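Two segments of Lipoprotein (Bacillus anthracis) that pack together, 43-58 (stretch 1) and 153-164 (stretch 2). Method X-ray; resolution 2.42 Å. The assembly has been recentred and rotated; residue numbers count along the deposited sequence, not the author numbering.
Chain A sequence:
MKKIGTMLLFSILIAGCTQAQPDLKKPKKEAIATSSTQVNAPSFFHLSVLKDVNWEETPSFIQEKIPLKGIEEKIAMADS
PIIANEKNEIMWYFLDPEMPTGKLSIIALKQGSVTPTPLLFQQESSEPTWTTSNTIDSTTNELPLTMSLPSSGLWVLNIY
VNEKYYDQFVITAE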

# COMPACT_ATOMS: atom_id res chain seq x y z
N SER A 43 -9.88 3.81 -2.71
CA SER A 43 -11.24 3.77 -3.25
C SER A 43 -11.41 4.57 -4.54
O SER A 43 -12.37 4.36 -5.27
CB SER A 43 -12.24 4.26 -2.22
OG SER A 43 -12.06 5.64 -2.00
N PHE A 44 -10.50 5.52 -4.80
CA PHE A 44 -10.59 6.32 -6.02
C PHE A 44 -9.94 5.64 -7.20
O PHE A 44 -9.96 6.17 -8.31
CB PHE A 44 -10.05 7.75 -5.83
CG PHE A 44 -8.66 7.82 -5.23
CD1 PHE A 44 -7.54 7.75 -6.05
CD2 PHE A 44 -8.49 7.96 -3.86
CE1 PHE A 44 -6.24 7.82 -5.50
CE2 PHE A 44 -7.21 8.03 -3.30
CZ PHE A 44 -6.08 7.97 -4.12
N PHE A 45 -9.40 4.45 -6.99
CA PHE A 45 -8.80 3.73 -8.09
C PHE A 45 -9.77 2.72 -8.69
O PHE A 45 -10.34 1.92 -7.98
CB PHE A 45 -7.54 3.00 -7.68
CG PHE A 45 -7.05 2.02 -8.70
CD1 PHE A 45 -6.33 2.45 -9.79
CD2 PHE A 45 -7.35 0.68 -8.60
CE1 PHE A 45 -5.90 1.56 -10.75
CE2 PHE A 45 -6.92 -0.21 -9.55
CZ PHE A 45 -6.19 0.23 -10.63
N HIS A 46 -9.92 2.78 -10.00
CA HIS A 46 -10.76 1.85 -10.72
C HIS A 46 -9.96 1.27 -11.86
O HIS A 46 -9.14 1.95 -12.46
CB HIS A 46 -12.02 2.53 -11.25
CG HIS A 46 -12.75 3.32 -10.21
ND1 HIS A 46 -13.45 2.74 -9.19
CD2 HIS A 46 -12.90 4.66 -10.05
CE1 HIS A 46 -14.00 3.68 -8.43
NE2 HIS A 46 -13.67 4.85 -8.94
N LEU A 47 -10.22 0.02 -12.18
CA LEU A 47 -9.51 -0.66 -13.24
C LEU A 47 -9.76 -0.02 -14.60
O LEU A 47 -8.96 -0.12 -15.51
CB LEU A 47 -9.85 -2.14 -13.27
CG LEU A 47 -8.99 -2.99 -12.34
CD1 LEU A 47 -9.36 -4.46 -12.45
CD2 LEU A 47 -7.53 -2.79 -12.67
N SER A 48 -10.91 0.61 -14.75
CA SER A 48 -11.26 1.18 -16.04
C SER A 48 -10.19 2.13 -16.59
O SER A 48 -10.19 2.39 -17.79
CB SER A 48 -12.61 1.89 -16.00
OG SER A 48 -12.61 2.94 -15.05
N VAL A 49 -9.30 2.65 -15.74
CA VAL A 49 -8.23 3.51 -16.25
C VAL A 49 -7.29 2.74 -17.17
O VAL A 49 -6.53 3.35 -17.92
CB VAL A 49 -7.38 4.19 -15.14
CG1 VAL A 49 -8.22 5.20 -14.38
CG2 VAL A 49 -6.77 3.15 -14.21
N LEU A 50 -7.32 1.42 -17.09
CA LEU A 50 -6.49 0.59 -17.95
C LEU A 50 -7.01 0.48 -19.38
O LEU A 50 -6.29 0.01 -20.27
CB LEU A 50 -6.38 -0.83 -17.40
CG LEU A 50 -5.65 -1.03 -16.08
CD1 LEU A 50 -5.62 -2.51 -15.73
CD2 LEU A 50 -4.26 -0.45 -16.15
N LYS A 51 -8.25 0.90 -19.60
CA LYS A 51 -8.97 0.60 -20.85
C LYS A 51 -8.26 0.97 -22.16
O LYS A 51 -8.19 0.16 -23.09
CB LYS A 51 -10.40 1.18 -20.83
CG LYS A 51 -10.44 2.71 -20.87
CD LYS A 51 -11.86 3.28 -20.86
CE LYS A 51 -11.84 4.80 -21.04
NZ LYS A 51 -13.16 5.37 -21.39
N ASP A 52 -7.68 2.16 -22.21
CA ASP A 52 -7.11 2.65 -23.46
C ASP A 52 -5.61 2.80 -23.40
O ASP A 52 -5.02 3.52 -24.21
CB ASP A 52 -7.73 4.00 -23.81
CG ASP A 52 -9.21 3.92 -24.06
OD1 ASP A 52 -9.64 3.02 -24.83
OD2 ASP A 52 -9.94 4.74 -23.47
N VAL A 53 -4.98 2.10 -22.47
CA VAL A 53 -3.55 2.26 -22.29
C VAL A 53 -2.83 1.67 -23.49
O VAL A 53 -3.12 0.56 -23.93
CB VAL A 53 -3.07 1.61 -20.97
CG1 VAL A 53 -1.54 1.51 -20.93
CG2 VAL A 53 -3.60 2.38 -19.77
N ASN A 54 -1.89 2.42 -24.02
CA ASN A 54 -1.09 1.93 -25.11
C ASN A 54 0.16 1.42 -24.45
O ASN A 54 0.92 2.19 -23.88
CB ASN A 54 -0.77 3.06 -26.08
CG ASN A 54 -0.01 2.59 -27.30
OD1 ASN A 54 0.08 1.40 -27.58
ND2 ASN A 54 0.55 3.54 -28.04
N TRP A 55 0.38 0.12 -24.51
CA TRP A 55 1.49 -0.46 -23.77
C TRP A 55 2.81 -0.36 -24.49
O TRP A 55 3.37 -1.33 -24.96
CB TRP A 55 1.16 -1.89 -23.35
CG TRP A 55 0.27 -1.91 -22.16
CD1 TRP A 55 -1.08 -2.05 -22.15
CD2 TRP A 55 0.66 -1.73 -20.80
NE1 TRP A 55 -1.55 -1.99 -20.87
CE2 TRP A 55 -0.50 -1.80 -20.02
CE3 TRP A 55 1.88 -1.53 -20.16
CZ2 TRP A 55 -0.48 -1.67 -18.64
CZ3 TRP A 55 1.90 -1.41 -18.80
CH2 TRP A 55 0.73 -1.48 -18.05
N GLU A 56 3.28 0.87 -24.57
CA GLU A 56 4.56 1.19 -25.16
C GLU A 56 5.14 2.30 -24.31
O GLU A 56 4.41 3.13 -23.79
CB GLU A 56 4.34 1.67 -26.58
CG GLU A 56 5.60 1.80 -27.41
CD GLU A 56 5.31 2.21 -28.84
OE1 GLU A 56 4.21 1.91 -29.33
OE2 GLU A 56 6.18 2.83 -29.47
N GLU A 57 6.46 2.34 -24.19
CA GLU A 57 7.12 3.38 -23.42
C GLU A 57 6.75 4.74 -23.98
O GLU A 57 6.73 4.92 -25.20
CB GLU A 57 8.64 3.19 -23.48
CG GLU A 57 9.41 4.28 -22.76
CD GLU A 57 10.91 4.10 -22.88
OE1 GLU A 57 11.62 4.21 -21.86
OE2 GLU A 57 11.39 3.85 -24.01
N THR A 58 6.40 5.67 -23.10
CA THR A 58 6.09 7.04 -23.50
C THR A 58 7.36 7.69 -24.09
O THR A 58 8.44 7.57 -23.51
CB THR A 58 5.60 7.87 -22.30
OG1 THR A 58 4.36 7.34 -21.84
CG2 THR A 58 5.37 9.29 -22.70
N GLY A 153 10.10 -4.30 -16.73
CA GLY A 153 9.06 -4.39 -17.74
C GLY A 153 8.36 -3.06 -17.87
O GLY A 153 8.82 -2.05 -17.34
N LEU A 154 7.22 -3.05 -18.56
CA LEU A 154 6.43 -1.84 -18.71
C LEU A 154 5.44 -1.70 -17.55
O LEU A 154 4.83 -2.69 -17.09
CB LEU A 154 5.69 -1.84 -20.05
CG LEU A 154 6.55 -1.84 -21.33
CD1 LEU A 154 5.70 -2.03 -22.58
CD2 LEU A 154 7.32 -0.55 -21.44
N TRP A 155 5.32 -0.47 -17.06
CA TRP A 155 4.44 -0.11 -15.97
C TRP A 155 3.66 1.12 -16.39
O TRP A 155 4.24 2.05 -16.96
CB TRP A 155 5.25 0.23 -14.72
CG TRP A 155 5.92 -0.96 -14.09
CD1 TRP A 155 7.11 -1.52 -14.47
CD2 TRP A 155 5.45 -1.73 -12.97
NE1 TRP A 155 7.40 -2.60 -13.66
CE2 TRP A 155 6.40 -2.75 -12.74
CE3 TRP A 155 4.31 -1.67 -12.16
CZ2 TRP A 155 6.25 -3.69 -11.71
CZ3 TRP A 155 4.16 -2.60 -11.14
CH2 TRP A 155 5.12 -3.60 -10.93
N VAL A 156 2.36 1.13 -16.11
CA VAL A 156 1.58 2.33 -16.30
C VAL A 156 1.49 3.09 -14.98
O VAL A 156 1.30 2.50 -13.91
CB VAL A 156 0.17 2.05 -16.87
CG1 VAL A 156 -0.65 1.17 -15.90
CG2 VAL A 156 -0.57 3.37 -17.18
N LEU A 157 1.67 4.41 -15.05
CA LEU A 157 1.59 5.24 -13.87
C LEU A 157 0.30 6.06 -13.88
O LEU A 157 0.17 6.99 -14.67
CB LEU A 157 2.79 6.18 -13.84
CG LEU A 157 4.04 5.73 -13.09
CD1 LEU A 157 4.38 4.30 -13.39
CD2 LEU A 157 5.21 6.63 -13.48
N ASN A 158 -0.65 5.71 -13.02
CA ASN A 158 -1.91 6.46 -12.94
C ASN A 158 -1.81 7.56 -11.90
O ASN A 158 -1.45 7.32 -10.76
CB ASN A 158 -3.07 5.53 -12.60
CG ASN A 158 -3.18 4.38 -13.56
OD1 ASN A 158 -3.62 4.55 -14.70
ND2 ASN A 158 -2.75 3.19 -13.12
N ILE A 159 -2.09 8.79 -12.32
CA ILE A 159 -1.81 9.95 -11.49
C ILE A 159 -3.10 10.64 -11.06
O ILE A 159 -4.00 10.89 -11.88
CB ILE A 159 -0.89 10.96 -12.23
CG1 ILE A 159 0.45 10.30 -12.59
CG2 ILE A 159 -0.64 12.20 -11.39
CD1 ILE A 159 0.96 10.77 -13.94
N TYR A 160 -3.20 10.93 -9.77
CA TYR A 160 -4.37 11.56 -9.18
C TYR A 160 -3.91 12.78 -8.41
O TYR A 160 -2.80 12.82 -7.90
CB TYR A 160 -5.10 10.59 -8.23
CG TYR A 160 -5.53 9.31 -8.90
CD1 TYR A 160 -6.86 9.09 -9.24
CD2 TYR A 160 -4.59 8.32 -9.21
CE1 TYR A 160 -7.25 7.92 -9.88
CE2 TYR A 160 -4.98 7.15 -9.86
CZ TYR A 160 -6.30 6.95 -10.18
OH TYR A 160 -6.67 5.79 -10.81
N VAL A 161 -4.76 13.80 -8.39
CA VAL A 161 -4.54 14.95 -7.54
C VAL A 161 -5.80 15.18 -6.76
O VAL A 161 -6.90 15.23 -7.34
CB VAL A 161 -4.18 16.21 -8.35
CG1 VAL A 161 -4.15 17.45 -7.44
CG2 VAL A 161 -2.86 16.00 -9.07
N ASN A 162 -5.64 15.30 -5.44
CA ASN A 162 -6.78 15.47 -4.56
C ASN A 162 -7.79 14.34 -4.79
O ASN A 162 -9.00 14.57 -4.75
CB ASN A 162 -7.44 16.84 -4.76
CG ASN A 162 -8.23 17.28 -3.55
OD1 ASN A 162 -7.99 16.81 -2.44
ND2 ASN A 162 -9.20 18.17 -3.76
N GLU A 163 -7.26 13.15 -5.07
CA GLU A 163 -8.05 11.92 -5.27
C GLU A 163 -8.86 11.87 -6.55
O GLU A 163 -9.67 10.96 -6.73
CB GLU A 163 -8.95 11.64 -4.05
CG GLU A 163 -8.17 11.51 -2.77
CD GLU A 163 -8.93 10.83 -1.66
OE1 GLU A 163 -10.14 10.54 -1.85
OE2 GLU A 163 -8.31 10.56 -0.59
N LYS A 164 -8.64 12.85 -7.42
CA LYS A 164 -9.30 12.91 -8.73
C LYS A 164 -8.31 12.55 -9.83
O LYS A 164 -7.17 13.03 -9.82
CB LYS A 164 -9.86 14.31 -8.95
CG LYS A 164 -10.51 14.54 -10.31
CD LYS A 164 -10.97 15.99 -10.40
CE LYS A 164 -11.46 16.34 -11.78
NZ LYS A 164 -12.78 15.72 -12.05
O HOH W 1 -9.44 5.42 -11.08

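What kind of force joins the two stretches, given that no direct hydrogen bond or salt bridge passes between them? The answer is mainly side-chain packing, which buries 666 Å² summed over both sides. Residues 153-161 form a strand, and its alternation sends Leu 154, Val 156, Asn 158 and Tyr 160 toward stretch 1, while the CA-to-CB bond of Trp 155 points away. The stretches run in opposite senses, with Phe 44 near Glu 163 and Glu 57 near Leu 154.

How do the apolar side chains around Val 156 and Leu 154 pack? Val 156 is the hub. Its CG1 lies 4.0 Å from Leu 50 CD2 and 3.7 Å from Trp 55 CH2, while its CG2 is 4.1 Å from Val 53 CG2, so a short branched side chain meets three neighbours. Leu 50 and Val 53 are the first and last residues of a type I turn, and both touch Val 156. Trp 55 starts out sideways, but its long indole reaches back to the strand: CE3 is 3.8 Å from Leu 154 CB, and CH2 is 3.6 Å from Val 156 N. Leu 154, in turn, sets CD1 3.4 Å from Trp 55 O.

What do the Phe 44 and Tyr 160 rings do at the other end? Phe 44 points toward stretch 2 and places CD1 3.5 Å from Tyr 160 CD1, over one face of the tyrosine ring. The two planes meet obliquely, at 59°, with centroids 5.1 Å apart. Glu 163 covers a face of Phe 44 in a CH-pi contact, its CB 4.1 Å from the ring centroid; the aliphatic part of an otherwise polar side chain thus suits this exposed position, within the tight turn from Val 161 to Lys 164.

Where do polar groups fit into so apolar a contact? Tyr 160 OH sits at the edge of the Phe 45 ring, 3.5 Å from CD1, and is linked to stretch 1 through water 1. That water lies 2.8 Å from Tyr 160 OH, donates to Phe 44 O at 2.9 Å and accepts from His 46 N at 2.9 Å, giving two loop backbone groups and a buried hydroxyl a common partner. Asn 158 is also buried; its OD1 packs 3.5 Å from Val 49 CG2, and its ND2 lies near the edge of Phe 45. Both amide atoms are hydrogen-bonded elsewhere in the structure, so a polar side chain can rest against apolar neighbours without leaving its polar atoms unsatisfied.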